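Local coordinates for quinone oxidoreductase (Escherichia coli, PDB 1QOR), which catalyses the one-electron reduction of quinones to semiquinones with NADPH as the electron donor, working as a homodimer, at residues K77-G82 and D104-L109; T221-L226 and L250-Q255. All coordinates share one frame; numbering follows the deposited sequence.

Contact 1: residues K77-G82 and D104-L109; sequences KHIKAG and DKAAIL
Ile79 and Ile108 meet through their side chains, which run past each other in opposite directions. CG1 of Ile79 lies 3.9 Å from CD1 of Ile108. Both chains start beside their own backbone N, but they differ further out. Ile79 is extended (chi2 175°), which carries its CD1 on toward Ala106, where it stops 4.3 Å from CB. Ile108 bends at chi2 (-71°), and this turns its CD1 back to Ile79. Ile79 thus points its tip at Ala106 and keeps its flank against Ile108. His78 stands next to Ile79, and CG1 of Ile79 sits 3.3 Å above one face of its ring, toward the rim. The ring crosses the Asp104 side chain at about a right angle. CE1 of His78 is 3.9 Å from OD1 of Asp104, and the ring and carboxylate planes are 34° apart. This is a loose polar approach, with NE2 of His78 4.4 Å from the same OD1. NE2 is instead hydrogen-bonded to the carbonyl O of Ala103, just before the second segment. The contact lies in the GroES-like domain of the alcohol dehydrogenase family. It lays the loop between strands 65-72 and 84-87 against strand 106-108. That strand pairs antiparallel with 84-87, Ile31 of strand 30-35 touches Ile79 and Ala106, and helices 115-135 and 273-288 pack against Ala107.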
loop_
_atom_site.group_PDB
_atom_site.type_symbol
_atom_site.label_atom_id
_atom_site.label_comp_id
_atom_site.label_asym_id
_atom_site.label_seq_id
_atom_site.Cartn_x
_atom_site.Cartn_y
_atom_site.Cartn_z
ATOM N N LYS A 77 -33.099 -18.524 -11.300
ATOM C CA LYS A 77 -33.064 -19.842 -11.926
ATOM C C LYS A 77 -32.165 -20.868 -11.234
ATOM O O LYS A 77 -32.496 -22.054 -11.192
ATOM C CB LYS A 77 -32.623 -19.698 -13.384
ATOM N N HIS A 78 -31.035 -20.409 -10.691
ATOM C CA HIS A 78 -30.090 -21.311 -10.038
ATOM C C HIS A 78 -30.439 -21.816 -8.639
ATOM O O HIS A 78 -29.717 -22.663 -8.109
ATOM C CB HIS A 78 -28.674 -20.718 -10.033
ATOM C CG HIS A 78 -28.484 -19.575 -9.080
ATOM N ND1 HIS A 78 -29.037 -18.325 -9.284
ATOM C CD2 HIS A 78 -27.761 -19.478 -7.939
ATOM C CE1 HIS A 78 -28.658 -17.512 -8.315
ATOM N NE2 HIS A 78 -27.883 -18.185 -7.485
ATOM N N ILE A 79 -31.507 -21.303 -8.029
ATOM C CA ILE A 79 -31.889 -21.736 -6.675
ATOM C C ILE A 79 -33.390 -21.989 -6.605
ATOM O O ILE A 79 -34.162 -21.321 -7.298
ATOM C CB ILE A 79 -31.490 -20.664 -5.589
ATOM C CG1 ILE A 79 -29.965 -20.467 -5.584
ATOM C CG2 ILE A 79 -31.997 -21.075 -4.206
ATOM C CD1 ILE A 79 -29.481 -19.397 -4.684
ATOM N N LYS A 80 -33.803 -22.940 -5.774
ATOM C CA LYS A 80 -35.213 -23.240 -5.645
ATOM C C LYS A 80 -35.655 -23.385 -4.202
ATOM O O LYS A 80 -34.833 -23.564 -3.314
ATOM C CB LYS A 80 -35.551 -24.497 -6.430
ATOM C CG LYS A 80 -34.836 -25.743 -5.990
ATOM C CD LYS A 80 -34.969 -26.819 -7.060
ATOM C CE LYS A 80 -34.249 -26.424 -8.392
ATOM N NZ LYS A 80 -34.881 -25.331 -9.220
ATOM N N ALA A 81 -36.959 -23.307 -3.966
ATOM C CA ALA A 81 -37.489 -23.420 -2.617
ATOM C C ALA A 81 -37.049 -24.737 -2.047
ATOM O O ALA A 81 -36.982 -25.734 -2.760
ATOM C CB ALA A 81 -38.982 -23.335 -2.629
ATOM N N GLY A 82 -36.737 -24.744 -0.761
ATOM C CA GLY A 82 -36.273 -25.959 -0.131
ATOM C C GLY A 82 -34.760 -26.071 -0.029
ATOM O O GLY A 82 -34.290 -26.735 0.891
ATOM N N ASP A 104 -27.513 -14.071 -6.381
ATOM C CA ASP A 104 -26.125 -14.297 -6.804
ATOM C C ASP A 104 -25.176 -14.291 -5.646
ATOM O O ASP A 104 -24.027 -14.662 -5.803
ATOM C CB ASP A 104 -25.631 -13.201 -7.723
ATOM C CG ASP A 104 -26.176 -13.312 -9.088
ATOM O OD1 ASP A 104 -26.657 -14.404 -9.469
ATOM O OD2 ASP A 104 -26.120 -12.283 -9.785
ATOM N N LYS A 105 -25.628 -13.732 -4.535
ATOM C CA LYS A 105 -24.844 -13.625 -3.334
ATOM C C LYS A 105 -24.981 -14.848 -2.423
ATOM O O LYS A 105 -24.339 -14.893 -1.381
ATOM C CB LYS A 105 -25.289 -12.388 -2.541
ATOM C CG LYS A 105 -25.270 -11.070 -3.297
ATOM C CD LYS A 105 -23.876 -10.659 -3.671
ATOM N N ALA A 106 -25.826 -15.813 -2.768
ATOM C CA ALA A 106 -26.005 -16.981 -1.905
ATOM C C ALA A 106 -25.388 -18.246 -2.475
ATOM O O ALA A 106 -25.387 -18.451 -3.676
ATOM C CB ALA A 106 -27.476 -17.214 -1.622
ATOM N N ALA A 107 -24.837 -19.079 -1.603
ATOM C CA ALA A 107 -24.241 -20.339 -2.035
ATOM C C ALA A 107 -25.040 -21.529 -1.490
ATOM O O ALA A 107 -25.580 -21.493 -0.352
ATOM C CB ALA A 107 -22.772 -20.431 -1.588
ATOM N N ILE A 108 -25.167 -22.556 -2.328
ATOM C CA ILE A 108 -25.878 -23.763 -1.928
ATOM C C ILE A 108 -24.974 -24.531 -0.963
ATOM O O ILE A 108 -23.853 -24.882 -1.304
ATOM C CB ILE A 108 -26.146 -24.688 -3.122
ATOM C CG1 ILE A 108 -26.930 -23.953 -4.224
ATOM C CG2 ILE A 108 -26.844 -25.974 -2.620
ATOM C CD1 ILE A 108 -28.381 -23.646 -3.873
ATOM N N LEU A 109 -25.471 -24.782 0.232
ATOM C CA LEU A 109 -24.730 -25.496 1.258
ATOM C C LEU A 109 -24.617 -27.007 1.013
ATOM O O LEU A 109 -25.595 -27.641 0.623
ATOM C CB LEU A 109 -25.452 -25.330 2.580
ATOM C CG LEU A 109 -24.880 -24.463 3.663
ATOM C CD1 LEU A 109 -25.584 -24.878 4.961
ATOM C CD2 LEU A 109 -23.387 -24.682 3.772
#

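Contact 2: residues T221-L226 and L250-Q255; sequences TWERSL and LGILNQ
Ile252 reaches across to Glu223 and Leu226, joining two short helices of the Rossmann-type nucleotide-binding domain. Its extended chain (chi1 -156°, CG1 anti to the backbone N) puts CD1 at the far end, against helix 222-227. There CD1 lies 3.4 Å from OE2 of Glu223 and 4.2 Å from CD1 of Leu226. Both partners cross Ile252 at about a right angle. Glu223 is exposed and bent at chi2, and its carboxylate meets the methyl group of Ile252. Deeper in, CD2 of Leu226 comes within 4.5 Å of CD2 of Leu253. The segment axes approach to 11.6 Å at 34°, so contact is made by the side-chain ends. In the next shell, Trp222 and Leu226 both touch Met235 of strand 233-237, while Trp222 and Leu253 touch Val261 of strand 260-262. The start of helix 222-227 is tied to the parallel sheet at Asp215, whose OD2 is hydrogen-bonded to the hydroxyls of Thr221 and Ser225. The second subunit is close by: its Leu250 packs on Trp222 and its Arg263 on Leu253. Within helix 222-227, CD1 of Leu226 rests 3.4 Å above one face of the Trp222 ring, toward its rim.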
loop_
_atom_site.group_PDB
_atom_site.type_symbol
_atom_site.label_atom_id
_atom_site.label_comp_id
_atom_site.label_asym_id
_atom_site.label_seq_id
_atom_site.Cartn_x
_atom_site.Cartn_y
_atom_site.Cartn_z
ATOM N N THR A 221 -2.138 -1.223 17.189
ATOM C CA THR A 221 -0.964 -1.946 16.722
ATOM C C THR A 221 -0.265 -1.399 15.490
ATOM O O THR A 221 0.775 -1.927 15.065
ATOM C CB THR A 221 -1.340 -3.421 16.438
ATOM O OG1 THR A 221 -2.541 -3.468 15.631
ATOM C CG2 THR A 221 -1.577 -4.169 17.752
ATOM N N TRP A 222 -0.826 -0.339 14.929
ATOM C CA TRP A 222 -0.298 0.269 13.723
ATOM C C TRP A 222 1.227 0.413 13.657
ATOM O O TRP A 222 1.879 -0.099 12.748
ATOM C CB TRP A 222 -1.007 1.638 13.485
ATOM C CG TRP A 222 -0.473 2.443 12.279
ATOM C CD1 TRP A 222 0.212 3.618 12.332
ATOM C CD2 TRP A 222 -0.536 2.074 10.874
ATOM N NE1 TRP A 222 0.582 3.996 11.068
ATOM C CE2 TRP A 222 0.139 3.073 10.155
ATOM C CE3 TRP A 222 -1.109 1.003 10.169
ATOM C CZ2 TRP A 222 0.270 3.043 8.752
ATOM C CZ3 TRP A 222 -0.990 0.977 8.765
ATOM C CH2 TRP A 222 -0.302 1.995 8.075
ATOM N N GLU A 223 1.785 1.158 14.586
ATOM C CA GLU A 223 3.214 1.402 14.601
ATOM C C GLU A 223 4.029 0.112 14.867
ATOM O O GLU A 223 5.016 -0.171 14.153
ATOM C CB GLU A 223 3.516 2.515 15.613
ATOM C CG GLU A 223 4.062 3.822 14.968
ATOM C CD GLU A 223 2.996 4.934 14.787
ATOM O OE1 GLU A 223 1.892 4.821 15.418
ATOM O OE2 GLU A 223 3.272 5.928 14.026
ATOM N N ARG A 224 3.585 -0.690 15.840
ATOM C CA ARG A 224 4.258 -1.959 16.141
ATOM C C ARG A 224 4.302 -2.892 14.908
ATOM O O ARG A 224 5.377 -3.391 14.544
ATOM C CB ARG A 224 3.637 -2.636 17.382
ATOM C CG ARG A 224 4.062 -1.924 18.667
ATOM C CD ARG A 224 3.430 -2.441 19.966
ATOM N NE ARG A 224 1.981 -2.287 19.968
ATOM C CZ ARG A 224 1.152 -2.966 20.764
ATOM N NH1 ARG A 224 1.628 -3.834 21.650
ATOM N NH2 ARG A 224 -0.164 -2.872 20.593
ATOM N N SER A 225 3.194 -2.971 14.161
ATOM C CA SER A 225 3.152 -3.813 12.984
ATOM C C SER A 225 4.103 -3.357 11.881
ATOM O O SER A 225 4.779 -4.193 11.238
ATOM C CB SER A 225 1.744 -3.908 12.474
ATOM O OG SER A 225 0.944 -4.651 13.385
ATOM N N LEU A 226 4.188 -2.036 11.653
ATOM C CA LEU A 226 5.095 -1.539 10.618
ATOM C C LEU A 226 6.553 -1.897 10.988
ATOM O O LEU A 226 7.377 -2.220 10.120
ATOM C CB LEU A 226 4.920 -0.025 10.431
ATOM C CG LEU A 226 3.529 0.414 9.902
ATOM C CD1 LEU A 226 3.501 1.938 9.763
ATOM C CD2 LEU A 226 3.198 -0.234 8.554
ATOM N N LEU A 250 2.160 9.624 5.022
ATOM C CA LEU A 250 2.719 8.603 4.169
ATOM C C LEU A 250 4.225 8.473 4.278
ATOM O O LEU A 250 4.780 7.447 3.890
ATOM C CB LEU A 250 2.336 8.831 2.703
ATOM C CG LEU A 250 0.894 8.533 2.300
ATOM C CD1 LEU A 250 0.874 8.256 0.809
ATOM C CD2 LEU A 250 0.358 7.314 3.041
ATOM N N GLY A 251 4.896 9.537 4.690
ATOM C CA GLY A 251 6.332 9.483 4.847
ATOM C C GLY A 251 6.738 8.293 5.700
ATOM O O GLY A 251 7.761 7.662 5.420
ATOM N N ILE A 252 5.922 7.946 6.701
ATOM C CA ILE A 252 6.215 6.796 7.550
ATOM C C ILE A 252 6.426 5.471 6.773
ATOM O O ILE A 252 7.249 4.641 7.213
ATOM C CB ILE A 252 5.174 6.591 8.675
ATOM C CG1 ILE A 252 5.827 5.796 9.828
ATOM C CG2 ILE A 252 3.939 5.824 8.153
ATOM C CD1 ILE A 252 4.893 5.644 11.045
ATOM N N LEU A 253 5.755 5.273 5.628
ATOM C CA LEU A 253 5.977 4.051 4.844
ATOM C C LEU A 253 7.399 4.045 4.233
ATOM O O LEU A 253 8.008 2.988 3.894
ATOM C CB LEU A 253 4.932 3.934 3.729
ATOM C CG LEU A 253 3.496 3.954 4.239
ATOM C CD1 LEU A 253 2.417 3.823 3.083
ATOM C CD2 LEU A 253 3.405 2.777 5.259
ATOM N N ASN A 254 7.909 5.250 4.030
ATOM C CA ASN A 254 9.240 5.434 3.454
ATOM C C ASN A 254 10.263 5.110 4.561
ATOM O O ASN A 254 11.143 4.246 4.386
ATOM C CB ASN A 254 9.393 6.890 2.994
ATOM C CG ASN A 254 10.744 7.178 2.327
ATOM O OD1 ASN A 254 10.991 8.314 1.913
ATOM N ND2 ASN A 254 11.588 6.171 2.172
ATOM N N GLN A 255 10.123 5.794 5.688
ATOM C CA GLN A 255 11.015 5.607 6.809
ATOM C C GLN A 255 11.097 4.158 7.243
ATOM O O GLN A 255 12.170 3.645 7.455
ATOM C CB GLN A 255 10.532 6.400 7.985
ATOM C CG GLN A 255 10.596 7.859 7.796
ATOM C CD GLN A 255 9.813 8.552 8.893
ATOM O OE1 GLN A 255 9.184 9.612 8.674
ATOM N NE2 GLN A 255 9.787 7.924 10.084
#

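Overall arrangement
The two contacts lie in different domains, on opposite sides of the chain's centre, with about 44 Å between their centres. They share no helix or strand. Contact 1 belongs to the GroES-like domain and sets a loop on a strand. Contact 2 joins two helices in the nucleotide-binding domain. Each is partly buried. Ile79 with Ala106, and Leu226 with Leu253, form the buried sides, while Ile108 is exposed and Ile252 partly so. Contact 1 has a polar pair at its margin, contact 2 a carboxylate over aliphatic carbon. Contact 2 lies beside the second subunit, while 77-82 and 104-109 touch no other chain of the dimer. Neither contact includes an NADPH-binding residue, though 221-226 reaches Tyr192.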